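PDB 5H3K: Slr0280 protein from Synechocystis sp., which is of unknown function but carries a phosphodiester glycosidase (NAGPA-type) domain, consistent with hydrolysis of a phosphodiester-linked sugar. Local coordinates for residues 426-432 and 443-449; 360-366 and 403-407. All blocks are in the same frame, centred on the assembly; numbering follows the deposited sequence.

Interaction 1 of 2, residues 426-432 and 443-449; sequences LSDNEQV and QYPLPKA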
loop_
_atom_site.group_PDB
_atom_site.type_symbol
_atom_site.label_atom_id
_atom_site.label_comp_id
_atom_site.label_asym_id
_atom_site.label_seq_id
_atom_site.Cartn_x
_atom_site.Cartn_y
_atom_site.Cartn_z
ATOM N N LEU A 426 -12.805 -19.397 17.044
ATOM C CA LEU A 426 -13.334 -18.054 16.842
ATOM C C LEU A 426 -14.784 -17.959 17.279
ATOM O O LEU A 426 -15.355 -16.873 17.320
ATOM C CB LEU A 426 -13.204 -17.646 15.374
ATOM C CG LEU A 426 -11.806 -17.483 14.787
ATOM C CD1 LEU A 426 -11.882 -17.282 13.276
ATOM C CD2 LEU A 426 -11.092 -16.311 15.446
ATOM N N SER A 427 -15.388 -19.102 17.584
ATOM C CA SER A 427 -16.761 -19.141 18.092
ATOM C C SER A 427 -16.868 -20.220 19.167
ATOM O O SER A 427 -15.975 -21.063 19.289
ATOM C CB SER A 427 -17.769 -19.408 16.970
ATOM O OG SER A 427 -17.667 -20.735 16.466
ATOM N N ASP A 428 -17.940 -20.187 19.957
ATOM C CA ASP A 428 -18.147 -21.209 20.982
ATOM C C ASP A 428 -18.678 -22.503 20.378
ATOM O O ASP A 428 -19.301 -22.490 19.313
ATOM C CB ASP A 428 -19.138 -20.734 22.047
ATOM C CG ASP A 428 -18.632 -19.558 22.838
ATOM O OD1 ASP A 428 -19.473 -18.891 23.485
ATOM O OD2 ASP A 428 -17.407 -19.304 22.821
ATOM N N ASN A 429 -18.427 -23.612 21.071
ATOM C CA ASN A 429 -18.995 -24.909 20.729
ATOM C C ASN A 429 -18.617 -25.390 19.327
ATOM O O ASN A 429 -19.462 -25.870 18.572
ATOM C CB ASN A 429 -20.518 -24.888 20.917
ATOM C CG ASN A 429 -20.924 -24.450 22.316
ATOM O OD1 ASN A 429 -20.295 -24.831 23.302
ATOM N ND2 ASN A 429 -21.966 -23.629 22.404
ATOM N N GLU A 430 -17.344 -25.240 18.983
ATOM C CA GLU A 430 -16.839 -25.762 17.713
ATOM C C GLU A 430 -16.421 -27.216 17.891
ATOM O O GLU A 430 -16.077 -27.634 19.002
ATOM C CB GLU A 430 -15.643 -24.931 17.223
ATOM C CG GLU A 430 -16.001 -23.486 16.939
ATOM C CD GLU A 430 -14.884 -22.709 16.267
ATOM O OE1 GLU A 430 -15.182 -21.611 15.749
ATOM O OE2 GLU A 430 -13.723 -23.180 16.249
ATOM N N GLN A 431 -16.464 -27.986 16.804
ATOM C CA GLN A 431 -15.854 -29.313 16.781
ATOM C C GLN A 431 -14.665 -29.267 15.831
ATOM O O GLN A 431 -14.778 -28.713 14.732
ATOM C CB GLN A 431 -16.854 -30.357 16.284
ATOM C CG GLN A 431 -17.813 -30.866 17.349
ATOM C CD GLN A 431 -17.112 -31.685 18.424
ATOM O OE1 GLN A 431 -16.436 -32.675 18.134
ATOM N NE2 GLN A 431 -17.267 -31.269 19.671
ATOM N N VAL A 432 -13.534 -29.837 16.236
ATOM C CA VAL A 432 -12.382 -29.897 15.339
ATOM C C VAL A 432 -12.026 -31.333 14.976
ATOM O O VAL A 432 -12.038 -32.224 15.837
ATOM C CB VAL A 432 -11.139 -29.151 15.904
ATOM C CG1 VAL A 432 -10.716 -29.722 17.249
ATOM C CG2 VAL A 432 -9.960 -29.196 14.898
ATOM N N GLN A 443 -10.512 -36.051 16.977
ATOM C CA GLN A 443 -11.651 -35.134 17.027
ATOM C C GLN A 443 -11.742 -34.591 18.449
ATOM O O GLN A 443 -11.608 -35.359 19.408
ATOM C CB GLN A 443 -12.964 -35.835 16.654
ATOM C CG GLN A 443 -14.228 -35.015 16.966
ATOM C CD GLN A 443 -15.523 -35.748 16.627
ATOM O OE1 GLN A 443 -15.504 -36.900 16.194
ATOM N NE2 GLN A 443 -16.660 -35.075 16.829
ATOM N N TYR A 444 -11.940 -33.279 18.583
ATOM C CA TYR A 444 -12.081 -32.643 19.895
ATOM C C TYR A 444 -13.139 -31.555 19.862
ATOM O O TYR A 444 -13.330 -30.900 18.834
ATOM C CB TYR A 444 -10.784 -31.961 20.334
ATOM C CG TYR A 444 -9.546 -32.803 20.308
ATOM C CD1 TYR A 444 -9.323 -33.779 21.271
ATOM C CD2 TYR A 444 -8.569 -32.591 19.350
ATOM C CE1 TYR A 444 -8.167 -34.544 21.256
ATOM C CE2 TYR A 444 -7.410 -33.347 19.327
ATOM C CZ TYR A 444 -7.213 -34.324 20.280
ATOM O OH TYR A 444 -6.053 -35.070 20.249
ATOM N N PRO A 445 -13.810 -31.328 21.004
ATOM C CA PRO A 445 -14.661 -30.144 21.125
ATOM C C PRO A 445 -13.789 -28.938 21.447
ATOM O O PRO A 445 -12.773 -29.084 22.131
ATOM C CB PRO A 445 -15.550 -30.484 22.322
ATOM C CG PRO A 445 -14.657 -31.346 23.191
ATOM C CD PRO A 445 -13.837 -32.163 22.223
ATOM N N LEU A 446 -14.153 -27.773 20.920
ATOM C CA LEU A 446 -13.514 -26.519 21.301
ATOM C C LEU A 446 -14.638 -25.640 21.822
ATOM O O LEU A 446 -15.277 -24.919 21.046
ATOM C CB LEU A 446 -12.838 -25.857 20.097
ATOM C CG LEU A 446 -11.731 -26.641 19.409
ATOM C CD1 LEU A 446 -11.281 -25.918 18.128
ATOM C CD2 LEU A 446 -10.565 -26.846 20.357
ATOM N N PRO A 447 -14.901 -25.706 23.138
ATOM C CA PRO A 447 -16.149 -25.145 23.660
ATOM C C PRO A 447 -16.155 -23.623 23.702
ATOM O O PRO A 447 -17.218 -23.027 23.568
ATOM C CB PRO A 447 -16.198 -25.696 25.087
ATOM C CG PRO A 447 -14.762 -25.826 25.473
ATOM C CD PRO A 447 -14.041 -26.235 24.214
ATOM N N LYS A 448 -14.998 -22.998 23.886
ATOM C CA LYS A 448 -15.009 -21.584 24.220
ATOM C C LYS A 448 -14.083 -20.676 23.450
ATOM O O LYS A 448 -12.881 -20.891 23.417
ATOM C CB LYS A 448 -14.743 -21.396 25.714
ATOM C CG LYS A 448 -15.988 -21.518 26.556
ATOM C CD LYS A 448 -15.697 -22.148 27.904
ATOM C CE LYS A 448 -16.966 -22.189 28.738
ATOM N NZ LYS A 448 -18.134 -22.657 27.931
ATOM N N ALA A 449 -14.700 -19.692 22.805
ATOM C CA ALA A 449 -14.141 -18.349 22.619
ATOM C C ALA A 449 -13.225 -18.029 21.424
ATOM O O ALA A 449 -13.759 -17.519 20.438
ATOM C CB ALA A 449 -13.645 -17.739 23.963
#
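Gln431 reaches across to both Gln443 and Pro445 with the two ends of its amide. Its CB starts on the Pro445 face of the sheet and the chain bends at CG (chi2 -67°), which folds the amide back over the neighbouring strand. Gln431 CD lies 3.9 Å from Tyr444 O. At the tip the branches part: OE1 accepts a nearly straight hydrogen bond from Gln443 NE2 (2.7 Å), the donor tilted out of the Gln431 carbonyl plane while OE1 stays close to the Gln443 amide plane. Gln431 NE2 rests against Pro445 CB at 3.3 Å. The two amide planes stand 71° apart. Strands 430-436 and 439-446 form a beta hairpin, antiparallel here, with Glu430-Leu446 and Val432-Tyr444 as hydrogen-bonded pairs and Gln431-Pro445 as the non-hydrogen-bonded pair between them. The proline therefore sits where its missing N-H costs no bond across this pair. On the other face Val432 CG1 packs on Tyr444 CB (3.8 Å) and on Leu446 CG, with Met454 touching all three side chains. Glu430 also points to this face, its carboxylate held by the Ser427 hydroxyl, Tyr423 OH and a salt bridge to Arg466. Beyond the paired strands Asn429 N donates to Pro447 O, and Ala449 N meets Asp428 OD2 (2.7 Å) nearly head-on to the C-O bond.

Interaction 2 of 2, residues 360-366 and 403-407; sequences WRSGPIL and LNSGY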
loop_
_atom_site.group_PDB
_atom_site.type_symbol
_atom_site.label_atom_id
_atom_site.label_comp_id
_atom_site.label_asym_id
_atom_site.label_seq_id
_atom_site.Cartn_x
_atom_site.Cartn_y
_atom_site.Cartn_z
ATOM N N TRP A 360 -3.658 -20.797 -1.181
ATOM C CA TRP A 360 -4.694 -19.939 -0.606
ATOM C C TRP A 360 -4.367 -19.515 0.815
ATOM O O TRP A 360 -4.393 -20.322 1.747
ATOM C CB TRP A 360 -6.052 -20.645 -0.666
ATOM C CG TRP A 360 -6.552 -20.706 -2.070
ATOM C CD1 TRP A 360 -6.111 -21.534 -3.061
ATOM C CD2 TRP A 360 -7.562 -19.873 -2.656
ATOM N NE1 TRP A 360 -6.794 -21.271 -4.232
ATOM C CE2 TRP A 360 -7.691 -20.261 -4.009
ATOM C CE3 TRP A 360 -8.362 -18.836 -2.171
ATOM C CZ2 TRP A 360 -8.602 -19.644 -4.885
ATOM C CZ3 TRP A 360 -9.269 -18.233 -3.037
ATOM C CH2 TRP A 360 -9.386 -18.641 -4.371
ATOM N N ARG A 361 -4.053 -18.239 0.973
ATOM C CA ARG A 361 -3.726 -17.687 2.280
ATOM C C ARG A 361 -5.004 -17.375 3.063
ATOM O O ARG A 361 -5.029 -17.480 4.290
ATOM C CB ARG A 361 -2.887 -16.423 2.118
ATOM C CG ARG A 361 -1.571 -16.628 1.360
ATOM C CD ARG A 361 -0.511 -17.333 2.209
ATOM N NE ARG A 361 -0.279 -16.693 3.508
ATOM C CZ ARG A 361 0.677 -15.794 3.757
ATOM N NH1 ARG A 361 1.499 -15.387 2.791
ATOM N NH2 ARG A 361 0.807 -15.285 4.981
ATOM N N SER A 362 -6.058 -16.986 2.348
ATOM C CA SER A 362 -7.337 -16.654 2.964
ATOM C C SER A 362 -8.447 -16.889 1.947
ATOM O O SER A 362 -8.271 -16.601 0.775
ATOM C CB SER A 362 -7.326 -15.198 3.420
ATOM O OG SER A 362 -8.474 -14.938 4.217
ATOM N N GLY A 363 -9.573 -17.448 2.366
ATOM C CA GLY A 363 -10.609 -17.787 1.402
ATOM C C GLY A 363 -11.573 -16.646 1.122
ATOM O O GLY A 363 -11.684 -15.717 1.927
ATOM N N PRO A 364 -12.308 -16.729 -0.003
ATOM C CA PRO A 364 -13.297 -15.709 -0.372
ATOM C C PRO A 364 -14.483 -15.746 0.590
ATOM O O PRO A 364 -14.819 -16.812 1.143
ATOM C CB PRO A 364 -13.773 -16.151 -1.769
ATOM C CG PRO A 364 -12.895 -17.323 -2.164
ATOM C CD PRO A 364 -12.402 -17.910 -0.877
ATOM N N ILE A 365 -15.109 -14.594 0.799
ATOM C CA ILE A 365 -16.358 -14.547 1.559
ATOM C C ILE A 365 -17.418 -13.685 0.873
ATOM O O ILE A 365 -17.080 -12.768 0.106
ATOM C CB ILE A 365 -16.152 -14.043 3.017
ATOM C CG1 ILE A 365 -15.746 -12.564 3.044
ATOM C CG2 ILE A 365 -15.138 -14.910 3.778
ATOM C CD1 ILE A 365 -15.812 -11.946 4.439
ATOM N N LEU A 366 -18.690 -14.009 1.139
ATOM C CA LEU A 366 -19.848 -13.180 0.781
ATOM C C LEU A 366 -19.998 -12.881 -0.720
ATOM O O LEU A 366 -20.594 -11.883 -1.097
ATOM C CB LEU A 366 -19.838 -11.884 1.600
ATOM C CG LEU A 366 -20.079 -12.126 3.091
ATOM C CD1 LEU A 366 -19.715 -10.886 3.917
ATOM C CD2 LEU A 366 -21.537 -12.521 3.309
ATOM N N LEU A 403 -12.435 -21.102 4.177
ATOM C CA LEU A 403 -11.069 -21.604 4.161
ATOM C C LEU A 403 -10.163 -20.519 4.698
ATOM O O LEU A 403 -10.193 -19.393 4.191
ATOM C CB LEU A 403 -10.668 -21.942 2.720
ATOM C CG LEU A 403 -9.197 -22.295 2.453
ATOM C CD1 LEU A 403 -8.821 -23.557 3.226
ATOM C CD2 LEU A 403 -8.955 -22.481 0.938
ATOM N N ASN A 404 -9.371 -20.843 5.715
ATOM C CA ASN A 404 -8.394 -19.903 6.254
ATOM C C ASN A 404 -8.963 -18.496 6.442
ATOM O O ASN A 404 -8.371 -17.515 5.987
ATOM C CB ASN A 404 -7.155 -19.858 5.349
ATOM C CG ASN A 404 -6.362 -21.156 5.399
ATOM O OD1 ASN A 404 -6.461 -21.893 6.373
ATOM N ND2 ASN A 404 -5.587 -21.444 4.359
ATOM N N SER A 405 -10.109 -18.395 7.109
ATOM C CA SER A 405 -10.810 -17.115 7.191
ATOM C C SER A 405 -11.133 -16.676 8.617
ATOM O O SER A 405 -11.460 -17.498 9.483
ATOM C CB SER A 405 -12.104 -17.170 6.360
ATOM O OG SER A 405 -12.810 -15.925 6.396
ATOM N N GLY A 406 -11.057 -15.371 8.850
ATOM C CA GLY A 406 -11.537 -14.792 10.095
ATOM C C GLY A 406 -13.042 -14.609 10.111
ATOM O O GLY A 406 -13.615 -14.166 11.121
ATOM N N TYR A 407 -13.702 -14.951 9.001
ATOM C CA TYR A 407 -15.145 -14.769 8.908
ATOM C C TYR A 407 -15.930 -15.952 9.504
ATOM O O TYR A 407 -15.807 -17.096 9.062
ATOM C CB TYR A 407 -15.554 -14.510 7.456
ATOM C CG TYR A 407 -17.028 -14.215 7.267
ATOM C CD1 TYR A 407 -17.618 -13.101 7.854
ATOM C CD2 TYR A 407 -17.815 -15.038 6.485
ATOM C CE1 TYR A 407 -18.976 -12.828 7.678
ATOM C CE2 TYR A 407 -19.172 -14.767 6.291
ATOM C CZ TYR A 407 -19.742 -13.663 6.896
ATOM O OH TYR A 407 -21.088 -13.404 6.708
HETATM O O HOH W 1 -11.171 -14.910 4.350
HETATM O O HOH W 2 -13.546 -19.190 2.240
#
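Tyr407 lays one face of its ring against Ile365, whose CD1 stands 3.8 Å above the ring plane, offset toward the rim on the CG side. Ile365 CG2 continues the contact onto Tyr407 CB (3.7 Å). Leu366 meets the far end of the ring, its side chain at about a right angle to that of Tyr407 and its CD2 3.5 Å from Tyr407 OH. With CG of Tyr407 anti to the backbone N (chi1 -176°), the ring passes obliquely across Ile365 and ends, hydroxyl first, at Leu366. Cut back to an alanine, Tyr407 would lose its ring, and Ile365 CD1 would probably be left without its aromatic cover, with a gap beside Leu366. Asn404 points its side chain at the other segment and holds Trp360 O through ND2 (3.1 Å), the acceptor lying in the plane of the amide; OD1 turns to Thr416 N, so both ends of the amide are gripped. Trp360 CB packs on Leu403 CD2, while its indole stacks on Trp355. At Gly363 a side chain would run into Leu403 O, to which Gly363 N makes a short but weak hydrogen bond (2.7 Å). A water bridges Ser362 OG, Gly363 O and Ser405 OG; Ser362 OG also hydrogen-bonds to Gly352 O. Ser405 OG accepts from Tyr407 N (2.9 Å), an ST turn in the loop after strand 397-403, while Arg361 and Ser362, both opposite Val354, form a classic beta bulge.

How the interactions relate
Both contacts reach the same mixed sheet, with centres about 19 Å apart, but at different depths. Interaction 2 is buried, about 21 Å from the chain centre, and joins the bulged end of strand 359-362 to a loop distant in sequence; interaction 1 lies farther out, at about 36 Å, and pairs two hairpin strands at the end away from their turn. Their chemistry follows: regular backbone pairing, with polar, exposed residues on one side and buried Val432 and Leu446 on the other, against a side-chain amide bound to a backbone carbonyl, a bridging water and aromatic-aliphatic packing. Leu426 CD1 packs 3.8 Å from Ser405 O, so the chain leading into the hairpin touches loop 403-407.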